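Local coordinates for secreted protein (Streptomyces lividans TK24, PDB 5LXZ) that is a copper-binding protein of the galactose oxidase-like AA5 family, probably a metalloradical oxidase, here with copper bound, at residues Gly82-Ala87 / Thr550-Arg555; Val115-Asn120 / Pro169-Ile174. The protein carries 1 engineered substitution. One frame throughout, in Å; residues are numbered along the deposited sequence. Where two conformers were deposited one is given.

Interaction 1 of 2, residues Gly82-Ala87 / Thr550-Arg555. With EDO (1,2-ethanediol), chain P.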
loop_
_atom_site.group_PDB
_atom_site.type_symbol
_atom_site.label_atom_id
_atom_site.label_comp_id
_atom_site.label_asym_id
_atom_site.label_seq_id
_atom_site.Cartn_x
_atom_site.Cartn_y
_atom_site.Cartn_z
ATOM N N GLY A 82 -5.776 -6.097 -0.300
ATOM C CA GLY A 82 -4.353 -6.315 -0.219
ATOM C C GLY A 82 -3.987 -7.395 -1.215
ATOM O O GLY A 82 -4.851 -8.141 -1.672
ATOM N N HIS A 83 -2.711 -7.510 -1.565
ATOM C CA HIS A 83 -2.345 -8.388 -2.663
ATOM C C HIS A 83 -0.863 -8.626 -2.710
ATOM O O HIS A 83 -0.075 -7.696 -2.454
ATOM C CB HIS A 83 -2.829 -7.888 -3.999
ATOM C CG HIS A 83 -2.698 -6.429 -4.172
ATOM N ND1 HIS A 83 -1.519 -5.750 -3.983
ATOM C CD2 HIS A 83 -3.627 -5.497 -4.455
ATOM C CE1 HIS A 83 -1.714 -4.466 -4.211
ATOM N NE2 HIS A 83 -2.986 -4.285 -4.474
ATOM N N THR A 84 -0.471 -9.850 -3.050
ATOM C CA THR A 84 0.918 -10.168 -3.260
ATOM C C THR A 84 1.008 -11.366 -4.217
ATOM O O THR A 84 0.062 -12.151 -4.360
ATOM C CB THR A 84 1.653 -10.358 -1.928
ATOM O OG1 THR A 84 3.074 -10.170 -2.120
ATOM C CG2 THR A 84 1.350 -11.696 -1.331
ATOM N N GLN A 85 2.132 -11.478 -4.904
ATOM C CA GLN A 85 2.394 -12.606 -5.788
ATOM C C GLN A 85 2.660 -13.878 -5.030
ATOM O O GLN A 85 3.476 -13.912 -4.123
ATOM C CB GLN A 85 3.613 -12.289 -6.664
ATOM C CG GLN A 85 3.765 -13.324 -7.785
ATOM C CD GLN A 85 5.130 -13.443 -8.442
ATOM O OE1 GLN A 85 5.427 -14.484 -9.070
ATOM N NE2 GLN A 85 5.931 -12.408 -8.400
ATOM N N LEU A 86 1.986 -14.936 -5.426
ATOM C CA LEU A 86 2.236 -16.278 -4.930
ATOM C C LEU A 86 3.375 -16.928 -5.713
ATOM O O LEU A 86 3.808 -16.452 -6.746
ATOM C CB LEU A 86 0.971 -17.107 -5.087
ATOM C CG LEU A 86 -0.222 -16.595 -4.303
ATOM C CD1 LEU A 86 -1.385 -17.509 -4.580
ATOM C CD2 LEU A 86 0.033 -16.457 -2.818
ATOM N N ALA A 87 3.868 -18.031 -5.175
ATOM C CA ALA A 87 4.976 -18.749 -5.843
ATOM C C ALA A 87 4.686 -19.182 -7.259
ATOM O O ALA A 87 5.592 -19.238 -8.114
ATOM C CB ALA A 87 5.403 -19.954 -5.013
ATOM N N THR A 550 2.096 1.642 -1.007
ATOM C CA THR A 550 2.538 0.415 -0.362
ATOM C C THR A 550 2.855 -0.603 -1.448
ATOM O O THR A 550 1.992 -0.894 -2.283
ATOM C CB THR A 550 1.424 -0.128 0.565
ATOM O OG1 THR A 550 1.027 0.916 1.460
ATOM C CG2 THR A 550 1.904 -1.325 1.421
ATOM N N ASP A 551 4.027 -1.201 -1.375
ATOM C CA ASP A 551 4.433 -2.258 -2.295
ATOM C C ASP A 551 5.395 -3.159 -1.571
ATOM O O ASP A 551 6.566 -2.871 -1.451
ATOM C CB ASP A 551 5.061 -1.603 -3.512
ATOM C CG ASP A 551 5.504 -2.558 -4.571
ATOM O OD1 ASP A 551 5.475 -3.800 -4.402
ATOM O OD2 ASP A 551 5.891 -1.983 -5.638
ATOM N N VAL A 552 4.885 -4.267 -1.054
ATOM C CA VAL A 552 5.747 -5.177 -0.327
ATOM C C VAL A 552 6.345 -6.205 -1.236
ATOM O O VAL A 552 7.109 -7.046 -0.769
ATOM C CB VAL A 552 5.014 -5.816 0.879
ATOM C CG1 VAL A 552 4.533 -4.714 1.823
ATOM C CG2 VAL A 552 3.913 -6.747 0.451
ATOM N N ASP A 553 5.988 -6.170 -2.511
ATOM C CA ASP A 553 6.478 -7.151 -3.482
ATOM C C ASP A 553 7.817 -6.748 -4.052
ATOM O O ASP A 553 8.717 -7.588 -4.174
ATOM C CB ASP A 553 5.482 -7.321 -4.635
ATOM C CG ASP A 553 4.306 -8.211 -4.267
ATOM O OD1 ASP A 553 3.561 -7.890 -3.311
ATOM O OD2 ASP A 553 4.106 -9.233 -4.965
ATOM N N GLN A 554 8.002 -5.489 -4.452
ATOM C CA GLN A 554 9.204 -5.178 -5.194
ATOM C C GLN A 554 10.458 -5.338 -4.315
ATOM O O GLN A 554 10.471 -4.982 -3.168
ATOM C CB GLN A 554 9.182 -3.817 -5.926
ATOM C CG GLN A 554 9.269 -2.687 -4.959
ATOM C CD GLN A 554 9.354 -1.311 -5.598
ATOM O OE1 GLN A 554 9.896 -1.104 -6.669
ATOM N NE2 GLN A 554 8.845 -0.347 -4.885
ATOM N N ARG A 555 11.495 -5.905 -4.932
ATOM C CA ARG A 555 12.817 -6.038 -4.323
ATOM C C ARG A 555 13.722 -6.400 -5.475
ATOM O O ARG A 555 13.261 -7.046 -6.444
ATOM C CB ARG A 555 12.867 -7.122 -3.227
ATOM C CG ARG A 555 12.261 -8.473 -3.608
ATOM C CD ARG A 555 12.437 -9.519 -2.527
ATOM N NE ARG A 555 11.813 -9.087 -1.256
ATOM C CZ ARG A 555 12.162 -9.523 -0.054
ATOM N NH1 ARG A 555 13.128 -10.409 0.078
ATOM N NH2 ARG A 555 11.540 -9.067 1.036
HETATM C C1 EDO P . -1.035 -4.079 0.159
HETATM O O1 EDO P . -1.571 -4.562 -1.084
HETATM C C2 EDO P . 0.045 -4.994 0.616
HETATM O O2 EDO P . -0.516 -6.294 0.403
HETATM O O HOH W 1 5.304 -9.664 -7.318
#
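Hydrogen bonding to one carboxylate carries this buried contact: D553, from the loop 550-555 of the galactose oxidase-like early-set domain, reaches strand 82-85 with both oxygens. T84 OG1, anti to its backbone N (chi1 -158°), donates to D553 OD1 over 2.6 Å and meets it from above the carboxylate plane. The Q85 backbone N donates to D553 OD2 at 3.0 Å, nearly straight (169°) and on the syn lone pair, so two consecutive residues grip one carboxylate and fix its rotation. A water bridges too, lying 2.7 Å from D553 OD2 and accepting from Q85 NE2. Within the loop, D551 OD1 accepts from Q554 N, an Asx motif at the bend that carries D553, and T550 OG1 donates to O of the copper ligand H548. A 1,2-ethanediol, probably from the crystallisation liquor, takes a hydrogen bond from H83 N to its O2 and lays O1 over one face of the H83 ring, whose NE2 pairs with H30. T84 touches I259 in a Kelch motif, Q85 OE1 accepts from W583 N, and D553 packs on A545 of strand 545-547, so the loop from that strand to strand 556-564 is pinned against strand 81-85.

Interaction 2 of 2, residues Val115-Asn120 / Pro169-Ile174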
loop_
_atom_site.group_PDB
_atom_site.type_symbol
_atom_site.label_atom_id
_atom_site.label_comp_id
_atom_site.label_asym_id
_atom_site.label_seq_id
_atom_site.Cartn_x
_atom_site.Cartn_y
_atom_site.Cartn_z
ATOM N N VAL A 115 -19.186 4.184 17.038
ATOM C CA VAL A 115 -19.706 2.849 17.343
ATOM C C VAL A 115 -19.875 2.804 18.837
ATOM O O VAL A 115 -18.909 2.747 19.574
ATOM C CB VAL A 115 -18.788 1.741 16.857
ATOM C CG1 VAL A 115 -19.367 0.367 17.229
ATOM C CG2 VAL A 115 -18.575 1.902 15.373
ATOM N N VAL A 116 -21.119 2.811 19.316
ATOM C CA VAL A 116 -21.354 2.778 20.740
ATOM C C VAL A 116 -21.415 1.322 21.167
ATOM O O VAL A 116 -22.087 0.511 20.516
ATOM C CB VAL A 116 -22.642 3.530 21.133
ATOM C CG1 VAL A 116 -22.808 3.583 22.643
ATOM C CG2 VAL A 116 -22.711 4.918 20.480
ATOM N N HIS A 117 -20.728 1.030 22.256
ATOM C CA HIS A 117 -20.606 -0.288 22.855
ATOM C C HIS A 117 -21.446 -0.339 24.121
ATOM O O HIS A 117 -21.396 0.564 24.906
ATOM C CB HIS A 117 -19.160 -0.568 23.238
ATOM C CG HIS A 117 -18.272 -0.880 22.091
ATOM N ND1 HIS A 117 -18.056 0.012 21.064
ATOM C CD2 HIS A 117 -17.530 -1.966 21.808
ATOM C CE1 HIS A 117 -17.228 -0.521 20.190
ATOM N NE2 HIS A 117 -16.881 -1.710 20.620
ATOM N N ASN A 118 -22.241 -1.406 24.272
ATOM C CA ASN A 118 -23.001 -1.652 25.497
ATOM C C ASN A 118 -22.575 -3.010 26.034
ATOM O O ASN A 118 -22.865 -4.043 25.412
ATOM C CB ASN A 118 -24.483 -1.615 25.187
ATOM C CG ASN A 118 -25.342 -1.970 26.391
ATOM O OD1 ASN A 118 -24.899 -1.934 27.539
ATOM N ND2 ASN A 118 -26.613 -2.284 26.120
ATOM N N GLU A 119 -21.880 -2.992 27.175
ATOM C CA GLU A 119 -21.418 -4.207 27.835
ATOM C C GLU A 119 -22.493 -4.840 28.730
ATOM O O GLU A 119 -22.257 -5.877 29.293
ATOM C CB GLU A 119 -20.183 -3.910 28.680
ATOM C CG GLU A 119 -19.020 -3.386 27.850
ATOM C CD GLU A 119 -17.711 -3.367 28.610
ATOM O OE1 GLU A 119 -17.731 -3.374 29.856
ATOM O OE2 GLU A 119 -16.663 -3.336 27.944
ATOM N N ASN A 120 -23.644 -4.187 28.866
ATOM C CA ASN A 120 -24.744 -4.691 29.732
ATOM C C ASN A 120 -25.597 -5.710 28.976
ATOM O O ASN A 120 -26.277 -5.350 28.032
ATOM C CB ASN A 120 -25.597 -3.537 30.238
ATOM C CG ASN A 120 -26.489 -3.944 31.417
ATOM O OD1 ASN A 120 -26.744 -5.116 31.601
ATOM N ND2 ASN A 120 -26.919 -2.987 32.208
ATOM N N PRO A 169 -20.377 -7.244 23.332
ATOM C CA PRO A 169 -21.128 -6.008 23.577
ATOM C C PRO A 169 -22.110 -5.726 22.467
ATOM O O PRO A 169 -21.855 -6.069 21.318
ATOM C CB PRO A 169 -20.038 -4.925 23.637
ATOM C CG PRO A 169 -18.867 -5.508 22.915
ATOM C CD PRO A 169 -18.929 -6.987 23.173
ATOM N N GLY A 170 -23.234 -5.137 22.810
ATOM C CA GLY A 170 -24.130 -4.622 21.815
ATOM C C GLY A 170 -23.452 -3.420 21.150
ATOM O O GLY A 170 -22.726 -2.656 21.827
ATOM N N LEU A 171 -23.719 -3.248 19.861
ATOM C CA LEU A 171 -23.086 -2.220 19.027
ATOM C C LEU A 171 -24.145 -1.415 18.339
ATOM O O LEU A 171 -25.053 -1.984 17.701
ATOM C CB LEU A 171 -22.157 -2.863 17.996
ATOM C CG LEU A 171 -21.004 -3.734 18.500
ATOM C CD1 LEU A 171 -20.218 -4.350 17.355
ATOM C CD2 LEU A 171 -20.063 -2.982 19.422
ATOM N N GLY A 172 -24.062 -0.104 18.469
ATOM C CA GLY A 172 -24.952 0.818 17.814
ATOM C C GLY A 172 -24.164 1.939 17.172
ATOM O O GLY A 172 -23.458 2.657 17.870
ATOM N N ARG A 173 -24.308 2.110 15.869
ATOM C CA ARG A 173 -23.639 3.193 15.155
ATOM C C ARG A 173 -24.465 4.442 15.089
ATOM O O ARG A 173 -25.661 4.384 14.804
ATOM C CB ARG A 173 -23.269 2.748 13.749
ATOM C CG ARG A 173 -22.394 1.521 13.780
ATOM C CD ARG A 173 -21.698 1.196 12.489
ATOM N NE ARG A 173 -22.506 1.499 11.318
ATOM C CZ ARG A 173 -22.036 1.603 10.073
ATOM N NH1 ARG A 173 -20.736 1.388 9.780
ATOM N NH2 ARG A 173 -22.895 1.894 9.100
ATOM N N ILE A 174 -23.829 5.589 15.282
ATOM C CA ILE A 174 -24.486 6.880 15.207
ATOM C C ILE A 174 -23.538 7.959 14.680
ATOM O O ILE A 174 -22.366 8.035 15.090
ATOM C CB ILE A 174 -25.079 7.243 16.574
ATOM C CG1 ILE A 174 -25.997 8.447 16.487
ATOM C CG2 ILE A 174 -24.007 7.451 17.639
ATOM C CD1 ILE A 174 -27.266 8.155 15.685
#
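Strands 115-118 and 170-174 run nearly antiparallel within the GlxA beta-barrel domain, their short axes 4.5 Å apart. V116 with G172 and N118 with G170 are the hydrogen-bonded pairs, each closed by two backbone bonds. H117 with L171, between them, and V115 with R173, beyond V116-G172, are the non-hydrogen-bonded pairs; their side chains share one face of the sheet. There H117 and L171 run side by side: L171 CD2 sits almost on the ring normal, 3.6 Å from the centroid of the H117 ring, a CH-pi contact over the face. Both first torsions set the branch beside the backbone N (chi1 -75° for H117, -59° for L171), which brings methyl and ring together. P169 CG approaches H117 CD2 obliquely at 3.9 Å. The same L171 methyl also touches V115 CG1, crossing it obliquely, so it spans the ring and the valine. An alanine at H117 removes the ring, and with it the face under L171 CD2, the stack with Y207 of strand 206-210 and the bond to V115 O, and would probably loosen the packing on this side of the sheet. Farther along, V115 CG2 lies alongside R173 CG, while the arginine's guanidinium forms a salt bridge with D219. On the face of V116 and N118, G170 and G172 have no side chains, and V116 CG2 instead meets I174 CG2 at 4.0 Å, the two residues side by side. N118 OD1 accepts from N120 N in an Asx turn where the strand ends, and N118 ND2 donates to K123 O and P151 O. The H117 ring is turned so that ND1 donates to V115 O, 3.2 Å away; the oxygen lies at the ring edge, only 6° out of its plane.

In the fold
After several earlier strands the chain reaches strand 81-85, the start of interaction 1, then passes by strand 91-102 to strand 111-118, the start of interaction 2. A 48-residue excursion through several short strands returns as strand 164-177, closing interaction 2 locally within the beta-barrel domain. The chain then goes through the Kelch repeats before the loop 550-555 closes interaction 1 across 462 residues. The small closure therefore lies wholly within the large one, without crossing it. Interaction 2 joins two neighbouring strands of the outlying beta-barrel domain; interaction 1 ties strand 81-85 to the early-set domain loop between strands 545-547 and 556-564. Their centres are about 37 Å apart, and they do not touch.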